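Side-chain contacts in Sn-glycerol-3-phosphate ABC transporter substrate-binding protein UspB (PDB 4MFI), which probably serves as the substrate-binding subunit of an ABC transporter, with specificity for glycerophosphocholine: residues A[162-167]-A[265-270]; A[252-255]-A[259-262]. All coordinates share one frame; numbering follows the deposited sequence.

How the interactions relate
Both contacts belong to one lobe of the transporter subunit, with interaction 2 nested along the chain inside the loop closed by interaction 1; their centres lie about 12 Å apart. Interaction 1 is a buried, apolar packing of helix 161-166 on the start of strand 268-272, with its polar atoms bonded to third parties. Interaction 2 is partly buried and polar, a glutamate of helix 257-262 reaching back to the strand just before it. The two meet where the loop after helix 257-262 leads into strand 268-272: Glu260 O probably accepts a hydrogen bond from Leu266 N at 3.3 Å, and the Phe261 ring packs against the carbonyl oxygens of Leu266 and Ala267.

Interaction 1: A[162-167]-A[265-270]; sequences AAWQQA and ILASAV
Ala163 and Ala267 meet methyl to methyl, CB to CB at 3.8 Å. Each CB is aimed at the opposite segment, and with such short side chains the helix comes close to the strand entry, bringing Ala163 CA and Ala267 CA to 6.2 Å, with Asn160 hydrogen-bonded to the backbone of both alanines.

Trp164 carries the larger share of the contact. Its CB does not point straight across; the indole makes up the distance, swung over by a chi1 of -108°, well off a staggered value. The six-membered ring does the touching: Trp164 CZ3 lies 3.6 Å from Ala267 O, and Trp164 CH2 lies 3.6 Å from Ser268 CB, both approaching the ring obliquely. This is van der Waals packing.

Helix 161-166 directly follows the long strand 144-160, which pairs antiparallel with strand 268-272. The contact joins the helix that follows one strand to the start of that strand's antiparallel partner, in a lobe of the alpha/beta periplasmic-binding-protein fold. At the other end of the indole, NE1 is hydrogen-bonded to Arg172 O, which probably helps to hold the rotation of the ring, while Tyr159 and Trp183 meet it with their own rings, the latter nearly perpendicular at about 85°.

At the ring edge, Ser268 OG lies in the indole plane, 3.9 Å from Trp164 CH2. A chi1 of 64° tucks this oxygen between the backbone N and the carbonyl carbon, and the buried hydroxyl is satisfied by hydrogen bonds to Ala197 O and His198 ND1.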
ATOM      1  N   ALA A 162      15.569  22.679   4.112  1.00  8.11           N
ATOM      2  CA  ALA A 162      16.775  23.341   4.598  1.00  9.30           C
ATOM      3  C   ALA A 162      18.020  22.564   4.180  1.00  9.36           C
ATOM      4  O   ALA A 162      19.021  23.159   3.779  1.00 10.35           O
ATOM      5  CB  ALA A 162      16.733  23.523   6.107  1.00 11.24           C
ATOM      6  N   ALA A 163      17.960  21.237   4.266  1.00  7.20           N
ATOM      7  CA  ALA A 163      19.081  20.403   3.845  1.00  6.14           C
ATOM      8  C   ALA A 163      19.292  20.531   2.338  1.00  5.81           C
ATOM      9  O   ALA A 163      20.425  20.665   1.872  1.00  7.66           O
ATOM     10  CB  ALA A 163      18.849  18.937   4.239  1.00  7.14           C
ATOM     11  N   TRP A 164      18.197  20.486   1.576  1.00  5.70           N
ATOM     12  CA  TRP A 164      18.255  20.634   0.122  1.00  6.43           C
ATOM     13  C   TRP A 164      18.927  21.951  -0.254  1.00  7.47           C
ATOM     14  O   TRP A 164      19.786  21.991  -1.139  1.00  8.18           O
ATOM     15  CB  TRP A 164      16.837  20.578  -0.462  1.00  6.80           C
ATOM     16  CG  TRP A 164      16.499  19.312  -1.222  1.00  6.04           C
ATOM     17  CD1 TRP A 164      16.054  19.237  -2.512  1.00  6.26           C
ATOM     18  CD2 TRP A 164      16.580  17.951  -0.746  1.00  6.52           C
ATOM     19  NE1 TRP A 164      15.857  17.921  -2.871  1.00  5.39           N
ATOM     20  CE2 TRP A 164      16.163  17.114  -1.805  1.00  5.22           C
ATOM     21  CE3 TRP A 164      16.955  17.361   0.469  1.00  6.53           C
ATOM     22  CZ2 TRP A 164      16.127  15.719  -1.692  1.00  5.34           C
ATOM     23  CZ3 TRP A 164      16.912  15.975   0.583  1.00  5.31           C
ATOM     24  CH2 TRP A 164      16.509  15.170  -0.493  1.00  5.39           C
ATOM     25  N   GLN A 165      18.541  23.026   0.429  1.00  7.47           N
ATOM     26  CA  GLN A 165      19.089  24.350   0.146  1.00  9.98           C
ATOM     27  C   GLN A 165      20.581  24.419   0.458  1.00  9.10           C
ATOM     28  O   GLN A 165      21.362  24.955  -0.335  1.00 11.17           O
ATOM     29  CB  GLN A 165      18.338  25.415   0.937  1.00 13.36           C
ATOM     30  CG  GLN A 165      16.932  25.672   0.440  1.00 19.49           C
ATOM     31  CD  GLN A 165      16.199  26.685   1.296  1.00 25.64           C
ATOM     32  OE1 GLN A 165      16.819  27.472   2.021  1.00 30.70           O
ATOM     33  NE2 GLN A 165      14.872  26.674   1.223  1.00 29.55           N
ATOM     34  N   GLN A 166      20.977  23.861   1.600  1.00  9.76           N
ATOM     35  CA  GLN A 166      22.384  23.890   1.996  1.00 10.41           C
ATOM     36  C   GLN A 166      23.243  23.066   1.044  1.00  8.69           C
ATOM     37  O   GLN A 166      24.409  23.398   0.791  1.00 10.82           O
ATOM     38  CB  GLN A 166      22.567  23.411   3.441  1.00 11.48           C
ATOM     39  CG  GLN A 166      22.115  24.427   4.479  1.00 13.52           C
ATOM     40  CD  GLN A 166      22.849  25.756   4.353  1.00 20.76           C
ATOM     41  OE1 GLN A 166      24.037  25.796   4.018  1.00 24.05           O
ATOM     42  NE2 GLN A 166      22.142  26.853   4.616  1.00 22.92           N
ATOM     43  N   ALA A 167      22.658  21.994   0.512  1.00  7.67           N
ATOM     44  CA  ALA A 167      23.354  21.127  -0.429  1.00  8.02           C
ATOM     45  C   ALA A 167      23.336  21.669  -1.866  1.00  9.65           C
ATOM     46  O   ALA A 167      23.912  21.056  -2.774  1.00 12.18           O
ATOM     47  CB  ALA A 167      22.770  19.722  -0.374  1.00  8.83           C
ATOM     48  N   ILE A 265      16.452  13.881  11.915  1.00  6.56           N
ATOM     49  CA  ILE A 265      17.580  12.953  11.882  1.00  6.85           C
ATOM     50  C   ILE A 265      17.943  12.573  10.437  1.00  6.08           C
ATOM     51  O   ILE A 265      19.117  12.356  10.116  1.00  6.90           O
ATOM     52  CB  ILE A 265      17.272  11.673  12.689  1.00  7.36           C
ATOM     53  CG1 ILE A 265      16.865  12.020  14.124  1.00  9.93           C
ATOM     54  CG2 ILE A 265      18.470  10.719  12.681  1.00  9.47           C
ATOM     55  CD1 ILE A 265      17.857  12.913  14.848  1.00 10.50           C
ATOM     56  N   LEU A 266      16.929  12.505   9.574  1.00  5.78           N
ATOM     57  CA  LEU A 266      17.083  12.133   8.169  1.00  4.98           C
ATOM     58  C   LEU A 266      16.730  13.309   7.277  1.00  5.49           C
ATOM     59  O   LEU A 266      15.659  13.900   7.435  1.00  7.53           O
ATOM     60  CB  LEU A 266      16.132  10.990   7.819  1.00  6.68           C
ATOM     61  CG  LEU A 266      16.168   9.759   8.716  1.00  6.04           C
ATOM     62  CD1 LEU A 266      15.023   8.820   8.360  1.00  7.46           C
ATOM     63  CD2 LEU A 266      17.515   9.032   8.629  1.00  6.54           C
ATOM     64  N   ALA A 267      17.583  13.624   6.299  1.00  4.97           N
ATOM     65  CA  ALA A 267      17.256  14.701   5.353  1.00  5.25           C
ATOM     66  C   ALA A 267      16.143  14.306   4.382  1.00  5.01           C
ATOM     67  O   ALA A 267      15.511  15.167   3.768  1.00  5.55           O
ATOM     68  CB  ALA A 267      18.487  15.140   4.580  1.00  7.50           C
ATOM     69  N   SER A 268      15.932  13.004   4.220  1.00  4.00           N
ATOM     70  CA  SER A 268      14.920  12.496   3.304  1.00  4.45           C
ATOM     71  C   SER A 268      14.600  11.047   3.629  1.00  4.14           C
ATOM     72  O   SER A 268      15.372  10.364   4.320  1.00  4.23           O
ATOM     73  CB  SER A 268      15.382  12.628   1.844  1.00  5.40           C
ATOM     74  OG  SER A 268      16.526  11.833   1.574  1.00  5.05           O
ATOM     75  N   ALA A 269      13.471  10.570   3.112  1.00  5.39           N
ATOM     76  CA  ALA A 269      13.005   9.217   3.384  1.00  3.65           C
ATOM     77  C   ALA A 269      11.858   8.880   2.469  1.00  3.07           C
ATOM     78  O   ALA A 269      11.067   9.748   2.121  1.00  6.21           O
ATOM     79  CB  ALA A 269      12.538   9.104   4.834  1.00  5.89           C
ATOM     80  N   VAL A 270      11.773   7.612   2.075  1.00  4.10           N
ATOM     81  CA  VAL A 270      10.564   7.090   1.453  1.00  4.45           C
ATOM     82  C   VAL A 270       9.714   6.438   2.537  1.00  5.12           C
ATOM     83  O   VAL A 270      10.136   5.494   3.205  1.00  6.68           O
ATOM     84  CB  VAL A 270      10.874   6.089   0.325  1.00  5.16           C
ATOM     85  CG1 VAL A 270       9.587   5.462  -0.203  1.00  6.68           C
ATOM     86  CG2 VAL A 270      11.625   6.786  -0.800  1.00  8.04           C
TER

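Interaction 2: A[252-255]-A[259-262]; sequences AVAN and NEFA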
ATOM      1  N   ALA A 252      20.925   5.332   5.989  1.00  6.49           N
ATOM      2  CA  ALA A 252      20.863   4.487   7.171  1.00  6.97           C
ATOM      3  C   ALA A 252      19.533   3.751   7.213  1.00  6.48           C
ATOM      4  O   ALA A 252      18.552   4.197   6.623  1.00  7.87           O
ATOM      5  CB  ALA A 252      21.013   5.340   8.416  1.00  8.59           C
ATOM      6  N   VAL A 253      19.493   2.634   7.932  1.00  6.44           N
ATOM      7  CA  VAL A 253      18.227   1.970   8.216  1.00  5.94           C
ATOM      8  C   VAL A 253      17.602   2.660   9.420  1.00  7.69           C
ATOM      9  O   VAL A 253      18.235   2.795  10.471  1.00 11.62           O
ATOM     10  CB  VAL A 253      18.442   0.488   8.527  1.00  6.71           C
ATOM     11  CG1 VAL A 253      17.127  -0.184   8.873  1.00  8.22           C
ATOM     12  CG2 VAL A 253      19.078  -0.204   7.335  1.00 10.06           C
ATOM     13  N   ALA A 254      16.358   3.099   9.259  1.00  8.18           N
ATOM     14  CA  ALA A 254      15.667   3.866  10.292  1.00 11.24           C
ATOM     15  C   ALA A 254      14.648   2.982  10.977  1.00 13.51           C
ATOM     16  O   ALA A 254      13.946   2.228  10.313  1.00 18.12           O
ATOM     17  CB  ALA A 254      14.970   5.066   9.669  1.00 15.25           C
ATOM     18  N   ASN A 255      14.541   3.077  12.296  1.00 16.08           N
ATOM     19  CA  ASN A 255      13.512   2.314  12.991  1.00 19.10           C
ATOM     20  C   ASN A 255      12.128   2.924  12.789  1.00 22.76           C
ATOM     21  O   ASN A 255      11.257   2.313  12.167  1.00 30.49           O
ATOM     22  CB  ASN A 255      13.826   2.182  14.480  1.00 25.21           C
ATOM     23  CG  ASN A 255      12.721   1.472  15.249  1.00 32.55           C
ATOM     24  OD1 ASN A 255      11.951   0.692  14.682  1.00 35.66           O
ATOM     25  ND2 ASN A 255      12.636   1.746  16.546  1.00 35.53           N
ATOM     26  N   ASN A 259       9.055   9.378  12.079  1.00 11.70           N
ATOM     27  CA  ASN A 259       9.549  10.158  13.198  1.00 12.13           C
ATOM     28  C   ASN A 259      11.007  10.618  13.036  1.00  9.84           C
ATOM     29  O   ASN A 259      11.359  11.741  13.405  1.00 10.69           O
ATOM     30  CB  ASN A 259       9.373   9.357  14.478  1.00 18.24           C
ATOM     31  CG  ASN A 259       9.396  10.216  15.687  1.00 28.83           C
ATOM     32  OD1 ASN A 259       8.469  10.985  15.940  1.00 32.57           O
ATOM     33  ND2 ASN A 259      10.462  10.101  16.454  1.00 32.86           N
ATOM     34  N   GLU A 260      11.861   9.757  12.494  1.00  9.24           N
ATOM     35  CA  GLU A 260      13.247  10.161  12.262  1.00  8.81           C
ATOM     36  C   GLU A 260      13.336  11.276  11.230  1.00  7.40           C
ATOM     37  O   GLU A 260      14.188  12.159  11.331  1.00  7.86           O
ATOM     38  CB  GLU A 260      14.114   8.965  11.862  1.00 10.81           C
ATOM     39  CG  GLU A 260      14.427   8.043  13.033  1.00 14.64           C
ATOM     40  CD  GLU A 260      15.463   6.992  12.697  1.00 20.69           C
ATOM     41  OE1 GLU A 260      16.259   7.206  11.758  1.00 21.85           O
ATOM     42  OE2 GLU A 260      15.485   5.948  13.378  1.00 22.64           O
ATOM     43  N   PHE A 261      12.455  11.247  10.239  1.00  5.86           N
ATOM     44  CA  PHE A 261      12.393  12.353   9.298  1.00  5.40           C
ATOM     45  C   PHE A 261      11.852  13.619   9.972  1.00  7.32           C
ATOM     46  O   PHE A 261      12.443  14.698   9.860  1.00  7.40           O
ATOM     47  CB  PHE A 261      11.547  12.024   8.064  1.00  6.04           C
ATOM     48  CG  PHE A 261      11.424  13.187   7.134  1.00  5.05           C
ATOM     49  CD1 PHE A 261      12.486  13.535   6.308  1.00  5.68           C
ATOM     50  CD2 PHE A 261      10.284  13.979   7.128  1.00  6.15           C
ATOM     51  CE1 PHE A 261      12.408  14.635   5.473  1.00  6.12           C
ATOM     52  CE2 PHE A 261      10.197  15.082   6.296  1.00  5.47           C
ATOM     53  CZ  PHE A 261      11.259  15.407   5.461  1.00  6.71           C
ATOM     54  N   ALA A 262      10.718  13.492  10.655  1.00  6.83           N
ATOM     55  CA  ALA A 262      10.052  14.655  11.245  1.00  7.41           C
ATOM     56  C   ALA A 262      10.886  15.380  12.293  1.00  7.49           C
ATOM     57  O   ALA A 262      10.725  16.582  12.478  1.00  9.84           O
ATOM     58  CB  ALA A 262       8.697  14.262  11.826  1.00  9.80           C
TER
HETATM   59  O   HOH W   1      16.979   4.104  13.919  1.00 27.17           O
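Ala254 and Glu260 form the nearest backbone pair, their CA atoms 7.0 Å apart, where strand 251-254 gives way through a short turn to helix 257-262. The chain turns back sharply enough for a helix side chain to bridge to the strand it has just left. Both CB atoms point across the gap, Ala254's as a short methyl and Glu260's as the root of a long chain.

Glu260 spans the distance almost alone. CG sits beside the backbone N, anti to the carbonyl carbon (chi1 -74°), and the chain runs extended from there, carrying the carboxylate over to Ala254. One oxygen, OE1, lies against the methyl, 3.3 Å from Ala254 CB, and the carboxylate carbon CD follows at 3.6 Å from the same atom. The other oxygen, OE2, passes 3.7 Å from Ala254 CA and takes the hydrogen bond of the contact, from Asn255 N at 3.2 Å. That bond is long and bent, its N-H...O angle 141°, and the donor stands 52° out of the carboxylate plane, so its grip is probably modest.

A water also accepts from Asn255 N, at 3.1 Å, giving this N-H a second partner; the separation of that water from Glu260 OE2 is too short to be trusted as a bond. The amide of Asn255 heads off from the glutamate, and its side chain touches Asn202.

Strand 251-254 is paired in parallel with strand 198-201, through backbone bonds of Ala252 and Ala254 to Trp200, and Val253, whose CB points away from segment 259-262, packs on Tyr241 and Ile245 of helix 232-245. Helix 257-262 is backed by helix 276-282, which receives Phe261 on Ile279 and Ala262 on Ser282.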